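Local coordinates for beta chain (Acipenser persicus, PDB 6IYH), which binds haem through its globin fold and, as the beta chain of a haemoglobin, probably carries oxygen within a four-chain assembly, at residues B[8-13]-B[126-131]; B[85-90]-B[138-143]. All coordinates share one frame; numbering follows the deposited sequence.

Contact 1 of 2, residues B[8-13]-B[126-131]; sequences FAITTL and QAAWQK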
# COMPACT_ATOMS: atom_id res chain seq x y z
N PHE B 8 -18.82 -6.86 -22.12
CA PHE B 8 -19.45 -5.87 -22.93
C PHE B 8 -19.08 -4.46 -22.55
O PHE B 8 -18.82 -3.64 -23.42
CB PHE B 8 -20.97 -6.00 -22.78
CG PHE B 8 -21.73 -5.02 -23.61
CD1 PHE B 8 -21.86 -5.21 -24.97
CD2 PHE B 8 -22.30 -3.91 -23.04
CE1 PHE B 8 -22.59 -4.33 -25.71
CE2 PHE B 8 -23.01 -3.00 -23.78
CZ PHE B 8 -23.17 -3.22 -25.11
N ALA B 9 -19.10 -4.16 -21.25
CA ALA B 9 -18.68 -2.85 -20.71
C ALA B 9 -17.25 -2.52 -21.16
O ALA B 9 -17.00 -1.38 -21.54
CB ALA B 9 -18.81 -2.82 -19.18
N ILE B 10 -16.37 -3.50 -21.14
CA ILE B 10 -14.97 -3.33 -21.52
C ILE B 10 -14.82 -3.15 -23.03
O ILE B 10 -14.27 -2.12 -23.45
CB ILE B 10 -14.10 -4.51 -21.05
CG1 ILE B 10 -14.07 -4.51 -19.53
CG2 ILE B 10 -12.68 -4.46 -21.61
CD1 ILE B 10 -13.50 -5.78 -18.94
N THR B 11 -15.34 -4.09 -23.83
CA THR B 11 -15.10 -4.04 -25.28
C THR B 11 -15.88 -2.87 -25.95
O THR B 11 -15.31 -2.23 -26.87
CB THR B 11 -15.37 -5.39 -25.94
OG1 THR B 11 -16.73 -5.69 -25.68
CG2 THR B 11 -14.47 -6.45 -25.38
N THR B 12 -17.05 -2.46 -25.44
CA THR B 12 -17.75 -1.30 -26.03
C THR B 12 -17.04 -0.00 -25.74
O THR B 12 -16.94 0.85 -26.61
CB THR B 12 -19.25 -1.12 -25.69
OG1 THR B 12 -19.41 -0.73 -24.34
CG2 THR B 12 -20.00 -2.42 -25.85
N LEU B 13 -16.56 0.17 -24.51
CA LEU B 13 -15.84 1.39 -24.21
C LEU B 13 -14.53 1.41 -24.97
O LEU B 13 -14.15 2.46 -25.49
CB LEU B 13 -15.60 1.50 -22.68
CG LEU B 13 -15.08 2.87 -22.27
CD1 LEU B 13 -15.42 3.26 -20.82
CD2 LEU B 13 -13.56 2.84 -22.24
N GLN B 126 -17.46 1.57 -14.80
CA GLN B 126 -16.22 1.80 -13.93
C GLN B 126 -15.84 0.55 -13.18
O GLN B 126 -14.71 0.20 -13.10
CB GLN B 126 -16.35 3.00 -12.97
CG GLN B 126 -15.09 3.11 -12.08
CD GLN B 126 -15.25 4.13 -11.04
OE1 GLN B 126 -16.20 4.78 -10.98
NE2 GLN B 126 -14.28 4.26 -10.24
N ALA B 127 -16.84 -0.20 -12.64
CA ALA B 127 -16.53 -1.38 -11.85
C ALA B 127 -15.90 -2.41 -12.70
O ALA B 127 -14.92 -3.03 -12.31
CB ALA B 127 -17.77 -1.92 -11.12
N ALA B 128 -16.40 -2.59 -13.94
CA ALA B 128 -15.78 -3.54 -14.86
C ALA B 128 -14.35 -3.15 -15.28
O ALA B 128 -13.46 -3.99 -15.33
CB ALA B 128 -16.63 -3.68 -16.13
N TRP B 129 -14.14 -1.87 -15.55
CA TRP B 129 -12.81 -1.34 -15.85
C TRP B 129 -11.84 -1.44 -14.64
O TRP B 129 -10.68 -1.76 -14.84
CB TRP B 129 -12.86 0.08 -16.40
CG TRP B 129 -13.16 0.01 -17.84
CD1 TRP B 129 -14.37 0.02 -18.43
CD2 TRP B 129 -12.22 -0.21 -18.86
NE1 TRP B 129 -14.24 -0.18 -19.82
CE2 TRP B 129 -12.93 -0.36 -20.08
CE3 TRP B 129 -10.82 -0.39 -18.86
CZ2 TRP B 129 -12.29 -0.56 -21.29
CZ3 TRP B 129 -10.16 -0.62 -20.10
CH2 TRP B 129 -10.91 -0.69 -21.29
N GLN B 130 -12.33 -1.23 -13.45
CA GLN B 130 -11.46 -1.44 -12.27
C GLN B 130 -11.03 -2.90 -12.14
O GLN B 130 -9.89 -3.21 -11.87
CB GLN B 130 -12.18 -0.96 -11.06
CG GLN B 130 -11.37 -1.13 -9.77
CD GLN B 130 -10.12 -0.27 -9.80
OE1 GLN B 130 -10.11 0.81 -10.39
NE2 GLN B 130 -9.05 -0.80 -9.19
N LYS B 131 -11.94 -3.84 -12.48
CA LYS B 131 -11.60 -5.22 -12.46
C LYS B 131 -10.56 -5.50 -13.52
O LYS B 131 -9.58 -6.21 -13.28
CB LYS B 131 -12.89 -6.07 -12.64
CG LYS B 131 -12.62 -7.56 -12.71
CD LYS B 131 -13.92 -8.31 -12.86
CE LYS B 131 -13.63 -9.75 -13.17
NZ LYS B 131 -14.92 -10.50 -13.06

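Contact 2 of 2, residues B[85-90]-B[138-143]; sequences TALSTF and SALSKE. With HEM (protoporphyrin IX containing Fe), chain D.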
# COMPACT_ATOMS: atom_id res chain seq x y z
N THR B 85 3.63 -12.26 -19.17
CA THR B 85 4.84 -12.79 -18.57
C THR B 85 6.11 -12.07 -18.90
O THR B 85 6.83 -11.67 -17.99
CB THR B 85 5.04 -14.30 -18.92
OG1 THR B 85 3.93 -15.03 -18.45
CG2 THR B 85 6.25 -14.80 -18.24
N ALA B 86 6.44 -11.90 -20.16
CA ALA B 86 7.66 -11.22 -20.51
C ALA B 86 7.63 -9.75 -20.01
O ALA B 86 8.67 -9.19 -19.58
CB ALA B 86 7.91 -11.24 -22.03
N LEU B 87 6.49 -9.10 -20.21
CA LEU B 87 6.36 -7.69 -19.85
C LEU B 87 6.55 -7.48 -18.34
O LEU B 87 7.19 -6.49 -17.91
CB LEU B 87 4.99 -7.14 -20.36
CG LEU B 87 4.85 -5.67 -20.41
CD1 LEU B 87 5.88 -4.98 -21.33
CD2 LEU B 87 3.43 -5.26 -20.80
N SER B 88 5.96 -8.36 -17.57
CA SER B 88 6.15 -8.37 -16.11
C SER B 88 7.60 -8.56 -15.74
O SER B 88 8.18 -7.78 -14.96
CB SER B 88 5.32 -9.45 -15.47
OG SER B 88 5.60 -9.49 -14.05
N THR B 89 8.24 -9.57 -16.35
CA THR B 89 9.65 -9.76 -16.12
C THR B 89 10.50 -8.60 -16.47
O THR B 89 11.39 -8.22 -15.71
CB THR B 89 10.22 -11.01 -16.85
OG1 THR B 89 9.48 -12.16 -16.46
CG2 THR B 89 11.62 -11.27 -16.38
N PHE B 90 10.16 -7.94 -17.57
CA PHE B 90 10.86 -6.76 -17.99
C PHE B 90 10.76 -5.63 -16.94
O PHE B 90 11.75 -4.97 -16.62
CB PHE B 90 10.28 -6.29 -19.32
CG PHE B 90 10.90 -5.04 -19.87
CD1 PHE B 90 12.25 -5.00 -20.23
CD2 PHE B 90 10.11 -3.92 -20.10
CE1 PHE B 90 12.82 -3.84 -20.75
CE2 PHE B 90 10.68 -2.75 -20.59
CZ PHE B 90 12.02 -2.71 -20.96
N SER B 138 -2.13 -7.14 -11.42
CA SER B 138 -1.74 -8.43 -10.89
C SER B 138 -0.80 -9.13 -11.91
O SER B 138 0.25 -9.71 -11.53
CB SER B 138 -2.99 -9.23 -10.54
OG SER B 138 -2.57 -10.54 -10.23
N ALA B 139 -1.16 -9.13 -13.20
CA ALA B 139 -0.29 -9.73 -14.23
C ALA B 139 1.10 -9.09 -14.30
O ALA B 139 2.13 -9.80 -14.50
CB ALA B 139 -0.96 -9.68 -15.57
N LEU B 140 1.17 -7.74 -14.17
CA LEU B 140 2.44 -7.06 -14.20
C LEU B 140 3.28 -7.29 -12.96
O LEU B 140 4.48 -7.27 -13.08
CB LEU B 140 2.24 -5.53 -14.39
CG LEU B 140 1.81 -5.23 -15.81
CD1 LEU B 140 1.41 -3.77 -15.91
CD2 LEU B 140 2.97 -5.49 -16.77
N SER B 141 2.63 -7.48 -11.82
CA SER B 141 3.30 -7.76 -10.51
C SER B 141 3.78 -9.24 -10.38
O SER B 141 4.60 -9.59 -9.54
CB SER B 141 2.35 -7.39 -9.39
OG SER B 141 1.93 -6.03 -9.53
N LYS B 142 3.33 -10.13 -11.26
CA LYS B 142 3.45 -11.57 -10.98
C LYS B 142 4.89 -12.07 -11.03
O LYS B 142 5.34 -12.83 -10.15
CB LYS B 142 2.59 -12.39 -11.96
CG LYS B 142 2.59 -13.85 -11.57
CD LYS B 142 1.66 -14.65 -12.42
CE LYS B 142 1.36 -15.97 -11.72
NZ LYS B 142 0.94 -16.99 -12.71
N GLU B 143 5.63 -11.65 -12.05
CA GLU B 143 7.03 -12.14 -12.23
C GLU B 143 8.00 -11.37 -11.30
O GLU B 143 9.24 -11.49 -11.42
CB GLU B 143 7.47 -12.11 -13.68
CG GLU B 143 6.40 -12.65 -14.64
CD GLU B 143 6.06 -14.12 -14.50
OE1 GLU B 143 4.85 -14.47 -14.64
OE2 GLU B 143 7.00 -14.92 -14.32
CHA HEM D . 8.04 0.09 -21.05
CHB HEM D . 3.52 -1.46 -20.57
CHC HEM D . 3.38 0.59 -16.16
CHD HEM D . 7.97 1.98 -16.63
C1A HEM D . 6.82 -0.52 -21.24
C2A HEM D . 6.46 -1.12 -22.48
C3A HEM D . 5.20 -1.53 -22.36
C4A HEM D . 4.75 -1.17 -21.07
CMA HEM D . 4.38 -2.24 -23.43
CAA HEM D . 7.32 -1.30 -23.72
CBA HEM D . 7.96 -2.69 -23.67
CGA HEM D . 8.82 -3.02 -24.88
O1A HEM D . 9.89 -2.41 -25.11
O2A HEM D . 8.50 -3.93 -25.66
C1B HEM D . 3.07 -1.02 -19.30
C2B HEM D . 1.76 -1.29 -18.78
C3B HEM D . 1.71 -0.64 -17.58
C4B HEM D . 3.04 -0.11 -17.32
CMB HEM D . 0.55 -1.99 -19.43
CAB HEM D . 0.64 -0.50 -16.57
CBB HEM D . -0.66 -0.75 -16.83
C1C HEM D . 4.57 1.21 -15.89
C2C HEM D . 4.94 1.96 -14.70
C3C HEM D . 6.26 2.34 -14.84
C4C HEM D . 6.74 1.76 -16.10
CMC HEM D . 3.91 2.34 -13.69
CAC HEM D . 7.12 3.20 -13.99
CBC HEM D . 6.60 3.89 -12.96
C1D HEM D . 8.32 1.61 -17.94
C2D HEM D . 9.60 1.98 -18.51
C3D HEM D . 9.67 1.43 -19.72
C4D HEM D . 8.37 0.77 -19.87
CMD HEM D . 10.72 2.75 -17.80
CAD HEM D . 10.79 1.53 -20.75
CBD HEM D . 10.59 2.94 -21.39
CGD HEM D . 11.55 3.34 -22.49
O1D HEM D . 11.31 3.09 -23.68
O2D HEM D . 12.55 4.01 -22.20
NA HEM D . 5.78 -0.56 -20.41
NB HEM D . 3.83 -0.39 -18.38
NC HEM D . 5.71 1.09 -16.66
ND HEM D . 7.54 0.85 -18.75
FE HEM D . 5.77 0.22 -18.56
O HOH W 1 5.07 2.07 -19.20

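Contact 1 of 2, residues B[8-13]-B[126-131]
Helix 4-14 crosses helix 123-142 almost at a right angle here (91°), with the axes of the two short segments 8.9 Å apart at their closest. The tight part of the contact is the pair Ala9 and Ala128, CB to CB at 3.8 Å, together with the indole of Trp129 set against Ile10 and Leu13. One methyl on each helix fits the 6.6 Å between the CA atoms of Ala9 and Ala128. Beside this pair stands Trp129. Its CG is anti to its own carbonyl carbon (chi1 -82°), which sends the indole away from its helix and across the first one. CG1 of Ile10 lies over the rim of one ring face, while Ile10 CG2 reaches CZ2 of Trp129 at 3.9 Å. Close by, the same CZ2 comes within 3.3 Å of Ile10 O. Leu13 approaches the indole obliquely, its CB 3.6 Å from NE1 of Trp129. At the ring edge, Trp129 NE1 donates a weak, somewhat bent hydrogen bond to Ala9 O (3.5 Å, 150° at the hydrogen). Tryptophan thus supplies both a broad apolar surface and one N-H for a buried carbonyl. On the solvent side, Thr11 is turned from the interface and bonds back to Arg7 O, and Phe8 is exposed. Gln126 OE1 instead meets a basic side chain of another protein's chain, and buried Lys131 pairs with Glu6. Ile10 and Leu13 against the indole, with the alanine pair beside it, form the A-H crossing of the globin fold.

Contact 2 of 2, residues B[85-90]-B[138-143]
Ala139 opens the contact through its backbone: its carbonyl O lies 3.4 Å from CB of Ser88, whose small side chain lets the helices, with segment axes crossing at 62°, approach to 7.5 Å. Leu140 works at both ends. Its carbonyl O accepts a 2.7 Å hydrogen bond from Ser88 OG, with the donor well above the carbonyl plane. Its side chain runs alongside Leu87, both pointing the same way, and the CD2 atoms of Leu87 and Leu140 meet at 4.1 Å. CD1 of Leu140 touches CAB of the haem at 3.4 Å, so this branched apolar residue joins helix packing to the pocket wall, to which Leu87 and Phe90 also belong. Ser141 and Lys142 complete the hollow into which Ser88 fits as a knob. Glu143 closes the sequence with its backbone N donating to Ser88 OG (2.9 Å, 148° at the hydrogen). That hydroxyl, anti to its own backbone N, therefore gives to one peptide and takes from another. An alanine at Ser88 would probably leave Leu140 O and Glu143 N without this shared partner and loosen the hold on the chain end. The Glu143 chain, bent at chi2, folds back over Thr85 and Thr89: its CB lies 3.4 Å from Thr89 OG1, a hydroxyl already donating to Thr85 O, and its CD rests by the Thr85 methyl, while the Thr85 hydroxyl bonds to Asp82 O. With Leu87 O bonded to ND1 of His91, probably the proximal histidine, this is the F-H helix packing of the globin haem pocket.

Both contacts draw on the long helix 123-142: contact 1 uses its early turns, contact 2 its last turn and what follows. Their centres lie 22 Å apart and their nearest atoms about 8 Å apart, without touching. Along the chain the segments alternate, 8-13, 85-90, 126-131, 138-143, so the final helix packs first on the opening helix 4-14 and then on helix 85-94. One helix thereby ties the start of the chain to what is probably the proximal side of the haem. Contact 1 is a buried helix crossing, its Trp129 side chain about 10 Å from the haem, whereas contact 2 reaches the porphyrin itself.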